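Local atomic coordinates of lipolytic protein G-D-S-L family (Veillonella parvula DSM 2008, PDB entry 4RW0), a protein that probably hydrolyses ester bonds of lipids or other acylated substrates, as a serine hydrolase of the GDSL (SGNH) family. Residues S12-Y17 and F71-T76. Numbering follows the deposited sequence.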
loop_
_atom_site.group_PDB
_atom_site.type_symbol
_atom_site.label_atom_id
_atom_site.label_comp_id
_atom_site.label_asym_id
_atom_site.label_seq_id
_atom_site.Cartn_x
_atom_site.Cartn_y
_atom_site.Cartn_z
ATOM N N SER A 12 2.569 -0.197 8.723
ATOM C CA SER A 12 1.630 -0.987 9.550
ATOM C C SER A 12 0.282 -1.193 8.902
ATOM O O SER A 12 -0.406 -2.144 9.205
ATOM C CB SER A 12 1.525 -0.325 10.904
ATOM O OG SER A 12 0.964 0.923 10.626
ATOM N N ILE A 13 -0.056 -0.374 7.912
ATOM C CA ILE A 13 -1.343 -0.485 7.232
ATOM C C ILE A 13 -1.256 -1.557 6.146
ATOM O O ILE A 13 -2.254 -2.111 5.723
ATOM C CB ILE A 13 -1.787 0.897 6.674
ATOM C CG1 ILE A 13 -2.122 1.840 7.831
ATOM C CG2 ILE A 13 -3.009 0.785 5.785
ATOM C CD1 ILE A 13 -2.383 3.274 7.420
ATOM N N THR A 14 -0.060 -1.875 5.680
ATOM C CA THR A 14 0.122 -3.051 4.880
ATOM C C THR A 14 0.319 -4.329 5.781
ATOM O O THR A 14 -0.123 -5.441 5.438
ATOM C CB THR A 14 1.339 -2.846 3.965
ATOM O OG1 THR A 14 0.994 -1.860 2.985
ATOM C CG2 THR A 14 1.780 -4.134 3.307
ATOM N N ARG A 15 1.032 -4.182 6.881
ATOM C CA ARG A 15 1.276 -5.335 7.814
ATOM C C ARG A 15 -0.096 -5.811 8.401
ATOM O O ARG A 15 -0.330 -6.993 8.552
ATOM C CB ARG A 15 2.169 -4.921 8.960
ATOM C CG ARG A 15 2.980 -6.023 9.590
ATOM C CD ARG A 15 2.255 -6.655 10.730
ATOM N NE ARG A 15 2.079 -5.805 11.919
ATOM C CZ ARG A 15 1.190 -6.095 12.882
ATOM N NH1 ARG A 15 0.423 -7.183 12.823
ATOM N NH2 ARG A 15 1.013 -5.289 13.906
ATOM N N GLY A 16 -1.002 -4.892 8.665
ATOM C CA GLY A 16 -2.297 -5.212 9.293
ATOM C C GLY A 16 -2.428 -4.965 10.799
ATOM O O GLY A 16 -2.951 -5.794 11.523
ATOM N N TYR A 17 -1.918 -3.830 11.250
ATOM C CA TYR A 17 -2.017 -3.407 12.589
ATOM C C TYR A 17 -3.429 -2.834 12.716
ATOM O O TYR A 17 -3.840 -1.936 11.896
ATOM C CB TYR A 17 -0.985 -2.306 12.901
ATOM C CG TYR A 17 -1.007 -1.770 14.319
ATOM C CD1 TYR A 17 -0.232 -2.349 15.314
ATOM C CD2 TYR A 17 -1.781 -0.683 14.651
ATOM C CE1 TYR A 17 -0.248 -1.850 16.609
ATOM C CE2 TYR A 17 -1.828 -0.185 15.948
ATOM C CZ TYR A 17 -1.052 -0.775 16.906
ATOM O OH TYR A 17 -1.091 -0.315 18.178
ATOM N N PHE A 71 3.904 -5.265 -4.669
ATOM C CA PHE A 71 3.043 -4.200 -4.198
ATOM C C PHE A 71 3.805 -3.259 -3.248
ATOM O O PHE A 71 4.521 -3.747 -2.419
ATOM C CB PHE A 71 1.838 -4.833 -3.451
ATOM C CG PHE A 71 1.018 -3.798 -2.673
ATOM C CD1 PHE A 71 -0.009 -3.099 -3.313
ATOM C CD2 PHE A 71 1.355 -3.420 -1.398
ATOM C CE1 PHE A 71 -0.730 -2.152 -2.658
ATOM C CE2 PHE A 71 0.614 -2.427 -0.733
ATOM C CZ PHE A 71 -0.414 -1.780 -1.399
ATOM N N LEU A 72 3.674 -1.949 -3.373
ATOM C CA LEU A 72 4.315 -0.980 -2.523
ATOM C C LEU A 72 3.273 0.064 -2.074
ATOM O O LEU A 72 2.490 0.596 -2.862
ATOM C CB LEU A 72 5.342 -0.134 -3.302
ATOM C CG LEU A 72 6.317 -0.889 -4.109
ATOM C CD1 LEU A 72 7.176 0.079 -4.891
ATOM C CD2 LEU A 72 7.131 -1.687 -3.109
HETATM N N MSE A 73 3.371 0.444 -0.837
HETATM C CA MSE A 73 2.570 1.560 -0.326
HETATM C C MSE A 73 3.174 2.093 0.939
HETATM O O MSE A 73 3.409 1.314 1.912
HETATM C CB MSE A 73 1.109 1.060 -0.078
HETATM C CG MSE A 73 0.334 2.183 0.529
HETATM SE SE MSE A 73 -1.610 1.663 0.757
HETATM C CE MSE A 73 -1.511 0.175 2.090
ATOM N N CYS A 74 3.427 3.410 1.037
ATOM C CA CYS A 74 4.038 3.950 2.248
ATOM C C CYS A 74 3.922 5.484 2.289
ATOM O O CYS A 74 3.492 6.102 1.337
ATOM C CB CYS A 74 5.521 3.530 2.288
ATOM S SG CYS A 74 6.184 3.308 3.948
ATOM N N GLY A 75 4.296 6.086 3.397
ATOM C CA GLY A 75 4.406 7.541 3.477
ATOM C C GLY A 75 3.661 8.174 4.584
ATOM O O GLY A 75 4.019 9.261 5.043
ATOM N N THR A 76 2.636 7.483 5.099
ATOM C CA THR A 76 1.945 7.997 6.283
ATOM C C THR A 76 2.834 8.428 7.412
ATOM O O THR A 76 2.631 9.511 8.007
ATOM C CB THR A 76 0.927 6.936 6.812
ATOM O OG1 THR A 76 -0.062 6.766 5.804
ATOM C CG2 THR A 76 0.297 7.318 8.176
HETATM O O HOH W 1 1.602 0.613 3.754
#
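Met73, a selenomethionine, runs antiparallel alongside Thr14, and its terminal methyl CE comes within 3.3 Å of Thr14 OG1. The Met73 chain leaves the strand extended and bends only at its last torsion (chi3 65°), which carries CE up to the helix. Met73 CE also packs on Ile13 CG2 at 4.0 Å, with Ile13 lying across the longer chain; a flexible unbranched chain suits this reach, and a branched isoleucine offers it a methyl. Thr14 OG1 further faces the rim of the Phe71 ring, in plane with it and 3.8 Å from CE2, where a flat ring edge fits beside a small hydroxyl. This is the C-terminal edge of the five-stranded parallel sheet of the SGNH-hydrolase fold, where the family's active site lies. Ser12 belongs to the GDS motif and is probably the nucleophile, its OG hydrogen-bonded to His165. Gly75 opens a GxND-like sequence whose asparagine, in relatives, helps form the oxyanion hole; at its backbone angles (phi 127°) a CB would press on the carbonyl O of Cys74, and it N-caps helix 76-80. Threonine supplies a buried hydroxyl to hold water: Thr14 OG1 is hydrogen-bonded to one at 2.7 Å, which donates to Met73 O, linking helix 12-15 to that carbonyl.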